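Local atomic coordinates of NADH dehydrogenase, putative (Plasmodium falciparum, PDB entry 5JWC), a protein that probably oxidises NADH and passes the electrons through bound FAD to ubiquinone, as a type II NADH dehydrogenase, here with the inhibitor RYL-552. Residues Phe63-Leu68 against Val490-Leu495; Thr76-Val81 against Phe506-Lys511; Cys82-Arg87 against Leu496-Ser501. All blocks are in the same frame, centred on the assembly; numbering follows the deposited sequence.

Contact 1: Phe63-Leu68 against Val490-Leu495; sequences FTFTPL and VVYIQL. With FAD (flavin-adenine dinucleotide), chain C.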
# COMPACT_ATOMS: atom_id res chain seq x y z
N PHE A 63 11.77 -6.29 7.95
CA PHE A 63 12.94 -5.42 8.04
C PHE A 63 12.70 -4.21 7.14
O PHE A 63 12.16 -4.36 6.05
CB PHE A 63 14.21 -6.18 7.61
CG PHE A 63 15.34 -5.29 7.11
CD1 PHE A 63 16.20 -4.65 8.01
CD2 PHE A 63 15.57 -5.13 5.74
CE1 PHE A 63 17.26 -3.86 7.55
CE2 PHE A 63 16.61 -4.34 5.28
CZ PHE A 63 17.46 -3.71 6.18
N THR A 64 13.10 -3.02 7.59
CA THR A 64 12.95 -1.81 6.79
C THR A 64 14.29 -1.31 6.28
O THR A 64 15.19 -1.00 7.07
CB THR A 64 12.30 -0.68 7.59
OG1 THR A 64 11.00 -1.11 8.02
CG2 THR A 64 12.19 0.63 6.75
N PHE A 65 14.43 -1.24 4.96
CA PHE A 65 15.63 -0.70 4.34
C PHE A 65 15.58 0.84 4.43
O PHE A 65 15.26 1.53 3.46
CB PHE A 65 15.76 -1.19 2.88
CG PHE A 65 17.15 -1.06 2.31
CD1 PHE A 65 18.08 -2.07 2.44
CD2 PHE A 65 17.53 0.10 1.62
CE1 PHE A 65 19.37 -1.93 1.92
CE2 PHE A 65 18.81 0.24 1.09
CZ PHE A 65 19.73 -0.78 1.25
N THR A 66 15.92 1.37 5.61
CA THR A 66 15.73 2.79 5.92
C THR A 66 16.34 3.82 4.95
O THR A 66 15.75 4.88 4.74
CB THR A 66 16.25 3.12 7.34
OG1 THR A 66 17.58 2.61 7.48
CG2 THR A 66 15.37 2.44 8.39
N PRO A 67 17.54 3.54 4.37
CA PRO A 67 18.06 4.60 3.50
C PRO A 67 17.17 5.01 2.31
O PRO A 67 17.37 6.09 1.76
CB PRO A 67 19.37 4.00 2.96
CG PRO A 67 19.79 3.03 4.00
CD PRO A 67 18.49 2.43 4.51
N LEU A 68 16.22 4.16 1.93
CA LEU A 68 15.39 4.43 0.76
C LEU A 68 14.03 5.01 1.10
O LEU A 68 13.20 5.28 0.21
CB LEU A 68 15.23 3.15 -0.07
CG LEU A 68 16.56 2.70 -0.68
CD1 LEU A 68 16.41 1.42 -1.45
CD2 LEU A 68 17.12 3.82 -1.62
N VAL A 490 24.03 1.84 -8.85
CA VAL A 490 25.02 0.77 -8.74
C VAL A 490 25.33 0.47 -7.28
O VAL A 490 25.45 -0.70 -6.89
CB VAL A 490 26.33 1.13 -9.48
CG1 VAL A 490 27.44 0.17 -9.11
CG2 VAL A 490 26.11 1.11 -10.98
N VAL A 491 25.45 1.52 -6.47
CA VAL A 491 25.74 1.29 -5.07
C VAL A 491 24.55 0.63 -4.41
O VAL A 491 24.66 -0.44 -3.83
CB VAL A 491 26.09 2.59 -4.31
CG1 VAL A 491 26.09 2.32 -2.81
CG2 VAL A 491 27.43 3.13 -4.78
N TYR A 492 23.38 1.26 -4.50
CA TYR A 492 22.24 0.72 -3.76
C TYR A 492 21.78 -0.66 -4.20
O TYR A 492 21.35 -1.44 -3.35
CB TYR A 492 21.07 1.71 -3.79
CG TYR A 492 21.20 2.63 -2.61
CD1 TYR A 492 21.11 2.13 -1.33
CD2 TYR A 492 21.49 3.98 -2.77
CE1 TYR A 492 21.27 2.94 -0.22
CE2 TYR A 492 21.65 4.81 -1.67
CZ TYR A 492 21.54 4.28 -0.40
OH TYR A 492 21.69 5.10 0.71
N ILE A 493 21.88 -1.00 -5.48
CA ILE A 493 21.39 -2.34 -5.85
C ILE A 493 22.25 -3.44 -5.19
O ILE A 493 21.75 -4.53 -4.89
CB ILE A 493 21.28 -2.53 -7.39
CG1 ILE A 493 20.39 -3.75 -7.68
CG2 ILE A 493 22.64 -2.67 -8.06
CD1 ILE A 493 19.88 -3.86 -9.09
N GLN A 494 23.51 -3.12 -4.89
CA GLN A 494 24.37 -4.09 -4.20
C GLN A 494 24.15 -4.11 -2.69
O GLN A 494 24.50 -5.08 -2.03
CB GLN A 494 25.84 -3.81 -4.50
CG GLN A 494 26.19 -3.91 -5.96
CD GLN A 494 27.61 -3.45 -6.21
OE1 GLN A 494 27.83 -2.34 -6.68
NE2 GLN A 494 28.57 -4.29 -5.88
N LEU A 495 23.59 -3.03 -2.14
CA LEU A 495 23.32 -3.00 -0.70
C LEU A 495 21.99 -3.68 -0.33
O LEU A 495 21.82 -4.15 0.80
CB LEU A 495 23.34 -1.56 -0.18
CG LEU A 495 24.70 -0.86 -0.38
CD1 LEU A 495 24.67 0.57 0.16
CD2 LEU A 495 25.84 -1.66 0.29
PA FAD C . 16.41 -0.25 13.63
O1A FAD C . 15.52 0.96 13.70
O2A FAD C . 16.91 -0.56 12.26
O5B FAD C . 15.64 -1.54 14.24
C5B FAD C . 15.10 -1.53 15.54
C4B FAD C . 14.13 -2.70 15.60
O4B FAD C . 13.75 -2.92 16.94
C3B FAD C . 12.85 -2.42 14.80
O3B FAD C . 12.47 -3.60 14.13
C2B FAD C . 11.83 -2.14 15.88
O2B FAD C . 10.54 -2.52 15.45
C1B FAD C . 12.35 -3.07 16.98
N9A FAD C . 11.90 -2.74 18.33
C8A FAD C . 11.68 -1.50 18.88
N7A FAD C . 11.30 -1.68 20.17
C5A FAD C . 11.28 -3.00 20.44
C6A FAD C . 10.97 -3.70 21.60
N6A FAD C . 10.68 -3.06 22.72
N1A FAD C . 11.05 -5.08 21.58
C2A FAD C . 11.44 -5.74 20.43
N3A FAD C . 11.74 -5.03 19.28
C4A FAD C . 11.66 -3.68 19.30
N1 FAD C . 22.13 4.81 8.03
C2 FAD C . 23.16 4.71 7.13
O2 FAD C . 24.20 4.15 7.46
N3 FAD C . 23.03 5.21 5.85
C4 FAD C . 21.88 5.83 5.43
O4 FAD C . 21.79 6.26 4.28
C4X FAD C . 20.82 5.92 6.33
N5 FAD C . 19.64 6.53 5.97
C5X FAD C . 18.60 6.61 6.89
C6 FAD C . 17.41 7.20 6.51
C7 FAD C . 16.35 7.30 7.41
C7M FAD C . 15.07 7.96 6.96
C8 FAD C . 16.48 6.79 8.70
C8M FAD C . 15.36 6.89 9.68
C9 FAD C . 17.69 6.20 9.07
C9A FAD C . 18.74 6.10 8.17
N10 FAD C . 19.94 5.50 8.53
C10 FAD C . 20.96 5.41 7.63
C1' FAD C . 20.16 4.98 9.92
C2' FAD C . 19.76 3.55 10.16
O2' FAD C . 18.41 3.40 9.81
C3' FAD C . 19.88 3.29 11.65
O3' FAD C . 21.17 3.62 12.12
C4' FAD C . 19.59 1.81 11.86
O4' FAD C . 18.21 1.66 11.68
C5' FAD C . 20.01 1.31 13.23
O5' FAD C . 19.77 -0.08 13.26
P FAD C . 19.09 -0.74 14.56
O1P FAD C . 19.03 -2.24 14.38
O2P FAD C . 19.90 -0.28 15.75
O3P FAD C . 17.63 -0.06 14.67
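Phe65 turns the rim of its ring, not a face, to the end of helix 484-495: CE1 lies 3.5 Å from the backbone O of Leu495, close to the ring plane, so that the C-H at CE1 points roughly at the carbonyl oxygen of the helix's last residue. The residue is the centre of an inverse gamma turn, with a weak Thr66 N to Thr64 O bond across it, and its ring extends from the bend with CG anti to the backbone N (chi1 -161°). The same rim meets Leu495 CB and, at CE2, Tyr492 CD1 (3.8 Å).

Tyr492 is touched by three residues of 63-68. Leu68 CD2 sits over the centre of its face, a CH-pi contact 4.3 Å from the ring centroid and 7° off the normal. Pro67 CB approaches obliquely, 3.4 Å from Tyr492 OH. No hydrogen bond joins the two segments.

One polar side chain, Thr66, turns to the flavin. Thr66 OG1 and O2' of FAD share a hydrogen bond of 2.6 Å, and Trp38 NE1 bonds the same threonine oxygen. Pro67 CA lies 3.5 Å from FAD N5, while Tyr492 OH is 3.8 Å from FAD O4. The proline therefore touches both the flavin and Tyr492 of helix 484-495, in a FAD pocket that draws on both family regions.

Around this buried wedge, strand 62-64 pairs antiparallel with strand 83-85, Trp38 of helix 38-46 meets the Phe65 ring, helix 79-82 packs on Leu68, and Phe505 of helix 499-515 touches Tyr492.

Contact 2: Thr76-Val81 against Phe506-Lys511; sequences TLSVNV and FIDFIK. With 4W0 (5-fluoro-3-methyl-2-{4-[4-(trifluoromethoxy)benzyl]phenyl}quinolin-4(1H)-one), chain K; 4W0 (5-fluoro-3-methyl-2-{4-[4-(trifluoromethoxy)benzyl]phenyl}quinolin-4(1H)-one), chain L.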
# COMPACT_ATOMS: atom_id res chain seq x y z
N THR A 76 9.01 7.55 -5.67
CA THR A 76 10.08 7.15 -6.59
C THR A 76 10.35 5.63 -6.53
O THR A 76 10.65 5.00 -7.54
CB THR A 76 11.40 7.92 -6.30
OG1 THR A 76 11.24 9.30 -6.66
CG2 THR A 76 12.56 7.34 -7.08
N LEU A 77 10.25 5.05 -5.34
CA LEU A 77 10.38 3.60 -5.17
C LEU A 77 9.18 3.10 -4.38
O LEU A 77 8.54 3.88 -3.69
CB LEU A 77 11.68 3.25 -4.46
CG LEU A 77 12.97 3.66 -5.15
CD1 LEU A 77 14.15 3.37 -4.22
CD2 LEU A 77 13.12 2.89 -6.45
N SER A 78 8.90 1.80 -4.45
CA SER A 78 7.75 1.24 -3.75
C SER A 78 8.14 0.46 -2.49
O SER A 78 9.33 0.23 -2.20
CB SER A 78 6.96 0.31 -4.68
OG SER A 78 7.77 -0.78 -5.09
N VAL A 79 7.13 0.04 -1.73
CA VAL A 79 7.37 -0.66 -0.49
C VAL A 79 8.11 -1.98 -0.71
O VAL A 79 8.87 -2.39 0.16
CB VAL A 79 6.04 -0.89 0.26
CG1 VAL A 79 6.22 -1.82 1.46
CG2 VAL A 79 5.51 0.45 0.73
N ASN A 80 7.90 -2.64 -1.84
CA ASN A 80 8.61 -3.91 -2.08
C ASN A 80 10.13 -3.75 -2.18
O ASN A 80 10.88 -4.72 -1.94
CB ASN A 80 8.07 -4.59 -3.35
CG ASN A 80 6.64 -5.10 -3.17
OD1 ASN A 80 5.72 -4.67 -3.86
ND2 ASN A 80 6.45 -5.99 -2.20
N VAL A 81 10.60 -2.56 -2.55
CA VAL A 81 12.04 -2.29 -2.59
C VAL A 81 12.58 -2.09 -1.18
O VAL A 81 13.72 -2.44 -0.90
CB VAL A 81 12.40 -1.02 -3.42
CG1 VAL A 81 13.92 -0.82 -3.50
CG2 VAL A 81 11.83 -1.11 -4.81
N PHE A 506 14.95 -2.34 -9.78
CA PHE A 506 15.09 -2.13 -11.21
C PHE A 506 13.74 -1.79 -11.86
O PHE A 506 13.64 -0.84 -12.66
CB PHE A 506 15.72 -3.37 -11.85
CG PHE A 506 15.88 -3.27 -13.34
CD1 PHE A 506 16.96 -2.62 -13.89
CD2 PHE A 506 14.95 -3.83 -14.20
CE1 PHE A 506 17.12 -2.53 -15.27
CE2 PHE A 506 15.10 -3.74 -15.58
CZ PHE A 506 16.19 -3.08 -16.11
N ILE A 507 12.70 -2.55 -11.52
CA ILE A 507 11.38 -2.36 -12.12
C ILE A 507 10.82 -0.97 -11.80
O ILE A 507 10.26 -0.30 -12.67
CB ILE A 507 10.36 -3.43 -11.64
CG1 ILE A 507 10.75 -4.82 -12.15
CG2 ILE A 507 8.92 -3.05 -12.05
CD1 ILE A 507 10.99 -4.90 -13.65
N ASP A 508 10.99 -0.55 -10.55
CA ASP A 508 10.49 0.75 -10.14
C ASP A 508 11.11 1.90 -10.94
O ASP A 508 10.42 2.87 -11.26
CB ASP A 508 10.75 0.98 -8.64
CG ASP A 508 9.67 0.36 -7.77
OD1 ASP A 508 8.70 -0.22 -8.33
OD2 ASP A 508 9.78 0.47 -6.52
N PHE A 509 12.39 1.79 -11.28
CA PHE A 509 12.99 2.85 -12.08
C PHE A 509 12.48 2.82 -13.52
O PHE A 509 12.22 3.87 -14.10
CB PHE A 509 14.52 2.79 -12.01
CG PHE A 509 15.07 3.43 -10.76
CD1 PHE A 509 14.85 4.79 -10.52
CD2 PHE A 509 15.79 2.70 -9.82
CE1 PHE A 509 15.32 5.39 -9.38
CE2 PHE A 509 16.27 3.29 -8.70
CZ PHE A 509 16.04 4.65 -8.47
N ILE A 510 12.32 1.62 -14.08
CA ILE A 510 11.63 1.51 -15.37
C ILE A 510 10.22 2.10 -15.30
O ILE A 510 9.82 2.88 -16.17
CB ILE A 510 11.52 0.05 -15.85
CG1 ILE A 510 12.90 -0.58 -16.00
CG2 ILE A 510 10.75 -0.01 -17.18
CD1 ILE A 510 13.76 0.13 -17.01
N LYS A 511 9.48 1.72 -14.26
CA LYS A 511 8.10 2.16 -14.10
C LYS A 511 8.00 3.68 -14.05
O LYS A 511 7.17 4.30 -14.71
CB LYS A 511 7.49 1.55 -12.84
CG LYS A 511 6.00 1.88 -12.61
CD LYS A 511 5.78 3.17 -11.80
CE LYS A 511 4.28 3.56 -11.77
NZ LYS A 511 3.47 2.57 -11.00
C1 4W0 K . -1.86 -6.84 -2.41
C2 4W0 K . -1.48 -5.97 -1.37
C3 4W0 K . -0.14 -5.56 -1.29
C4 4W0 K . 0.84 -5.99 -2.21
C5 4W0 K . 0.45 -6.85 -3.23
C6 4W0 K . -0.88 -7.28 -3.34
O1 4W0 K . 2.48 -0.35 9.46
C7 4W0 K . 2.28 -5.54 -2.09
C8 4W0 K . 2.65 -4.63 -1.01
C9 4W0 K . 1.59 -4.22 -0.06
C10 4W0 K . 1.77 -3.24 1.04
C11 4W0 K . 2.17 -1.98 0.62
C12 4W0 K . 2.35 -0.97 1.54
C13 4W0 K . 2.06 -1.25 2.86
C14 4W0 K . 1.61 -2.50 3.29
C15 4W0 K . 1.46 -3.50 2.36
O2 4W0 K . 3.15 -5.92 -2.87
N 4W0 K . 0.23 -4.64 -0.20
C16 4W0 K . 2.24 -0.09 3.78
C17 4W0 K . 2.32 -0.22 5.27
C18 4W0 K . 3.31 -0.97 5.88
C19 4W0 K . 3.37 -1.01 7.27
C20 4W0 K . 2.44 -0.30 8.04
C21 4W0 K . 1.46 0.46 7.40
C22 4W0 K . 1.40 0.50 6.02
C23 4W0 K . 4.08 -4.16 -0.90
F1 4W0 K . 1.35 -7.28 -4.10
C24 4W0 K . 2.28 -1.55 10.20
F2 4W0 K . 1.60 -2.40 9.41
F3 4W0 K . 1.56 -1.33 11.32
F4 4W0 K . 3.46 -2.06 10.66
C1 4W0 L . 5.07 4.89 -2.56
C2 4W0 L . 3.76 4.61 -2.15
C3 4W0 L . 2.91 3.89 -3.01
C4 4W0 L . 3.35 3.43 -4.28
C5 4W0 L . 4.66 3.72 -4.67
C6 4W0 L . 5.51 4.43 -3.83
O1 4W0 L . -8.80 4.23 0.38
C7 4W0 L . 2.43 2.65 -5.18
C8 4W0 L . 1.08 2.36 -4.74
C9 4W0 L . 0.66 2.87 -3.41
C10 4W0 L . -0.66 2.60 -2.79
C11 4W0 L . -0.91 1.24 -2.59
C12 4W0 L . -2.08 0.83 -2.00
C13 4W0 L . -2.96 1.78 -1.58
C14 4W0 L . -2.72 3.14 -1.72
C15 4W0 L . -1.54 3.55 -2.33
O2 4W0 L . 2.79 2.26 -6.28
N 4W0 L . 1.56 3.59 -2.56
C16 4W0 L . -4.18 1.20 -0.92
C17 4W0 L . -5.38 2.04 -0.62
C18 4W0 L . -6.10 2.65 -1.64
C19 4W0 L . -7.24 3.38 -1.31
C20 4W0 L . -7.64 3.48 0.02
C21 4W0 L . -6.92 2.85 1.02
C22 4W0 L . -5.78 2.12 0.70
C23 4W0 L . 0.17 1.57 -5.65
F1 4W0 L . 5.08 3.30 -5.86
C24 4W0 L . -8.80 5.64 0.22
F2 4W0 L . -7.58 6.11 0.48
F3 4W0 L . -9.72 6.23 1.02
F4 4W0 L . -9.15 5.94 -1.04
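Asp508 and Ser78 form the tight centre of this contact. A single carboxylate oxygen, Asp508 OD2, takes two hydrogen bonds from the serine. Ser78 OG gives one at 2.8 Å, using the syn lone pair of OD2. The backbone N of Ser78 gives the other at 2.6 Å, arriving from above the carboxylate plane with an N-H...O angle of 147°. The hydroxyl can reach the acid because OG lies between the backbone N and the carbonyl carbon (chi1 62°), on the same flank as its own amide. Such a grip would probably favour the ionised acid. Val81 CG2 is modelled unusually close to Asp508 OD2 (3.1 Å), a doubtful approach.

Leu77 fills the adjoining apolar part. Its CD2 rests 3.7 Å from Asp508 CB and also lies over the Phe509 ring, a CH-pi contact 4.2 Å from the centroid, offset toward the rim. Thr76 CG2 reaches the same ring obliquely.

Helix 499-515 is the last helix of the chain. In relatives such as yeast Ndi1 the C-terminal helices are amphipathic and help hold the enzyme to the membrane, and the detergent fragment touching Phe506 is consistent with that role here.

Beyond the centre the packing thins. Phe506 is exposed and its CB points away from 76-81, while Phe509 is only partly buried and forms a cation-pi pair with Lys489. Val79, by contrast, points away from 506-511 into a buried setting, its CG2 3.6 Å from C12 of one inhibitor molecule (chain K) and its side chain against Ile520 of the second subunit. A second inhibitor (chain L) lies beside Ser78, its F1 3.7 Å from Ser78 CB. Lys511 NZ bonds His504 of the second subunit.

Contact 3: Cys82-Arg87 against Leu496-Ser501; sequences CTESIR and LLSWKS. With TRT (fragment of triton X-100), chain T; TRT (fragment of triton X-100), chain H.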
# COMPACT_ATOMS: atom_id res chain seq x y z
N CYS A 82 11.73 -1.57 -0.30
CA CYS A 82 12.19 -1.07 1.00
C CYS A 82 11.97 -2.01 2.19
O CYS A 82 12.24 -1.63 3.33
CB CYS A 82 11.48 0.25 1.32
SG CYS A 82 11.72 1.55 0.16
N THR A 83 11.43 -3.20 1.95
CA THR A 83 11.15 -4.13 3.05
C THR A 83 11.61 -5.54 2.75
O THR A 83 11.81 -5.92 1.59
CB THR A 83 9.64 -4.20 3.38
OG1 THR A 83 8.92 -4.42 2.17
CG2 THR A 83 9.12 -2.92 4.02
N GLU A 84 11.79 -6.31 3.82
CA GLU A 84 11.96 -7.76 3.72
C GLU A 84 11.11 -8.40 4.81
O GLU A 84 11.16 -7.98 5.97
CB GLU A 84 13.42 -8.20 3.91
CG GLU A 84 14.43 -7.53 3.00
CD GLU A 84 14.36 -8.04 1.57
OE1 GLU A 84 15.17 -7.59 0.73
OE2 GLU A 84 13.50 -8.89 1.28
N SER A 85 10.33 -9.42 4.47
CA SER A 85 9.59 -10.16 5.49
C SER A 85 10.52 -11.09 6.26
O SER A 85 11.22 -11.90 5.66
CB SER A 85 8.46 -10.98 4.84
OG SER A 85 7.39 -10.14 4.43
N ILE A 86 10.50 -11.00 7.58
CA ILE A 86 11.40 -11.80 8.39
C ILE A 86 11.25 -13.30 8.13
O ILE A 86 12.24 -14.02 7.98
CB ILE A 86 11.17 -11.55 9.88
CG1 ILE A 86 11.41 -10.07 10.20
CG2 ILE A 86 12.12 -12.42 10.71
CD1 ILE A 86 12.79 -9.58 9.83
N ARG A 87 10.01 -13.78 8.03
CA ARG A 87 9.80 -15.24 7.88
C ARG A 87 10.42 -15.82 6.62
O ARG A 87 10.68 -17.02 6.56
CB ARG A 87 8.31 -15.59 7.96
CG ARG A 87 7.77 -15.33 9.33
CD ARG A 87 6.40 -15.93 9.56
NE ARG A 87 5.95 -15.63 10.91
CZ ARG A 87 6.35 -16.28 12.00
NH1 ARG A 87 7.23 -17.29 11.92
NH2 ARG A 87 5.89 -15.93 13.19
N LEU A 496 21.06 -3.78 -1.28
CA LEU A 496 19.80 -4.46 -1.02
C LEU A 496 20.05 -5.93 -0.61
O LEU A 496 21.01 -6.54 -1.07
CB LEU A 496 18.89 -4.36 -2.25
CG LEU A 496 18.33 -2.96 -2.51
CD1 LEU A 496 17.62 -2.92 -3.87
CD2 LEU A 496 17.37 -2.52 -1.37
N LEU A 497 19.21 -6.48 0.26
CA LEU A 497 19.53 -7.77 0.91
C LEU A 497 18.88 -9.00 0.29
O LEU A 497 18.98 -10.10 0.84
CB LEU A 497 19.16 -7.68 2.39
CG LEU A 497 19.98 -6.58 3.09
CD1 LEU A 497 19.50 -6.41 4.50
CD2 LEU A 497 21.47 -6.96 3.08
N SER A 498 18.20 -8.83 -0.85
CA SER A 498 17.63 -9.98 -1.55
C SER A 498 17.48 -9.68 -3.04
O SER A 498 17.41 -8.51 -3.43
CB SER A 498 16.26 -10.37 -0.98
OG SER A 498 15.30 -9.38 -1.30
N TRP A 499 17.43 -10.73 -3.84
CA TRP A 499 17.17 -10.58 -5.27
C TRP A 499 15.77 -10.04 -5.55
O TRP A 499 15.57 -9.31 -6.51
CB TRP A 499 17.38 -11.92 -5.99
CG TRP A 499 18.83 -12.31 -6.01
CD1 TRP A 499 19.43 -13.30 -5.29
CD2 TRP A 499 19.87 -11.66 -6.75
NE1 TRP A 499 20.78 -13.33 -5.56
CE2 TRP A 499 21.07 -12.33 -6.46
CE3 TRP A 499 19.90 -10.59 -7.65
CZ2 TRP A 499 22.29 -11.96 -7.02
CZ3 TRP A 499 21.11 -10.23 -8.22
CH2 TRP A 499 22.29 -10.91 -7.89
N LYS A 500 14.79 -10.41 -4.72
CA LYS A 500 13.45 -9.85 -4.82
C LYS A 500 13.49 -8.31 -4.78
O LYS A 500 12.91 -7.63 -5.62
CB LYS A 500 12.55 -10.39 -3.68
CG LYS A 500 11.10 -9.89 -3.69
CD LYS A 500 10.92 -8.58 -2.90
CE LYS A 500 11.31 -8.75 -1.42
NZ LYS A 500 11.30 -7.44 -0.69
N SER A 501 14.17 -7.76 -3.78
CA SER A 501 14.24 -6.31 -3.64
C SER A 501 14.98 -5.68 -4.82
O SER A 501 14.62 -4.59 -5.26
CB SER A 501 14.92 -5.94 -2.33
OG SER A 501 14.09 -6.33 -1.25
O21 TRT T . 16.08 -16.02 -5.80
C20 TRT T . 15.11 -16.76 -6.52
C19 TRT T . 15.34 -16.62 -8.03
O18 TRT T . 15.15 -15.24 -8.46
C17 TRT T . 16.34 -14.46 -8.41
C16 TRT T . 16.44 -13.54 -9.68
O15 TRT T . 17.68 -12.79 -9.50
C12 TRT T . 17.75 -11.52 -10.17
C13 TRT T . 16.74 -10.54 -9.96
C14 TRT T . 16.83 -9.30 -10.61
C11 TRT T . 18.83 -11.26 -11.02
C10 TRT T . 18.92 -10.02 -11.67
C9 TRT T . 17.93 -9.04 -11.44
C6 TRT T . 18.03 -7.74 -12.22
C8 TRT T . 17.40 -6.55 -11.46
C7 TRT T . 19.47 -7.39 -12.60
C5 TRT T . 17.31 -8.34 -13.49
C1 TRT T . 16.04 -7.81 -14.28
C2 TRT T . 14.90 -7.15 -13.49
C4 TRT T . 16.60 -6.87 -15.35
C3 TRT T . 15.43 -9.04 -14.93
C25 TRT H . 21.09 -14.16 -1.92
O24 TRT H . 21.94 -13.04 -2.05
C23 TRT H . 21.31 -11.77 -1.84
C22 TRT H . 22.21 -10.94 -0.95
O21 TRT H . 23.41 -10.50 -1.69
C20 TRT H . 24.34 -9.81 -0.87
C19 TRT H . 25.68 -9.62 -1.60
O18 TRT H . 25.45 -8.92 -2.85
C17 TRT H . 26.60 -8.28 -3.39
C16 TRT H . 26.52 -8.30 -4.95
O15 TRT H . 25.16 -7.90 -5.32
C12 TRT H . 24.90 -7.70 -6.72
C13 TRT H . 25.81 -8.18 -7.69
C14 TRT H . 25.54 -7.98 -9.05
C11 TRT H . 23.74 -7.03 -7.12
C10 TRT H . 23.47 -6.83 -8.48
C9 TRT H . 24.37 -7.32 -9.44
C6 TRT H . 24.10 -7.08 -10.93
C8 TRT H . 23.96 -8.44 -11.63
C7 TRT H . 22.77 -6.33 -11.07
C5 TRT H . 25.29 -6.32 -11.62
C1 TRT H . 25.80 -4.87 -11.18
C2 TRT H . 25.13 -3.80 -12.05
C4 TRT H . 25.61 -4.48 -9.71
C3 TRT H . 27.30 -4.84 -11.44
O HOH W 1 8.67 -6.82 0.50
O HOH W 2 16.78 -5.52 1.18
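Glu84 OE1 accepts from two serines of the C-terminal segment. Ser498 OG donates at 2.7 Å from the syn side, while Ser501 OG donates at 2.6 Å from well above the carboxylate plane (53°). A water adds a third bond to OE1 and accepts from Leu497 N, so the buried oxygen is richly satisfied. The other oxygen, OE2, faces Lys500 NZ across a weak, long salt bridge of 3.3 Å. The glutamate chain bends at chi2 (-74°) to bring its acid to this cluster.

Ser498 is the N-cap of helix 499-515: while donating to Glu84, its OG accepts from Ser501 N at 3.2 Å in a nearly straight bond (165°). A carboxylate this near the first turn would probably interact favourably with the helix dipole.

Lys500, bent at chi2 and chi3, comes from opposite Glu84. Its NZ sits among Thr83 O (2.8 Å), Ser501 OG, Asn80 O and a second water, more acceptors than it can serve fully at once. That water donates to Thr83 OG1, which itself bonds Val79 O. Farther out, Phe41 of helix 38-46 and Phe63 of strand 62-64 pack against Glu84 and Leu497, and Trp499 lies against two detergent fragments.

The three contacts form one seam between the FAD-binding part and the last two helices, 484-495 and 499-515. Contact 1 touches the flavin itself, and the centres of contacts 2 and 3 lie about 12 and 10 Å from that of contact 1. Contacts 1 and 3 share the two-stranded sheet, where Phe63 N lies 2.7 Å from Glu84 O, probably a hydrogen bond. Contacts 1 and 2 meet through leucines, Leu68 CD2 to Leu77 CD1 at 4.0 Å. Contacts 2 and 3, about 13 Å apart between centres, both use helix 499-515 and probably share a bond from Lys500 NZ to Asn80 O (3.0 Å). Both also touch the second subunit, and inhibitor molecules border contact 2.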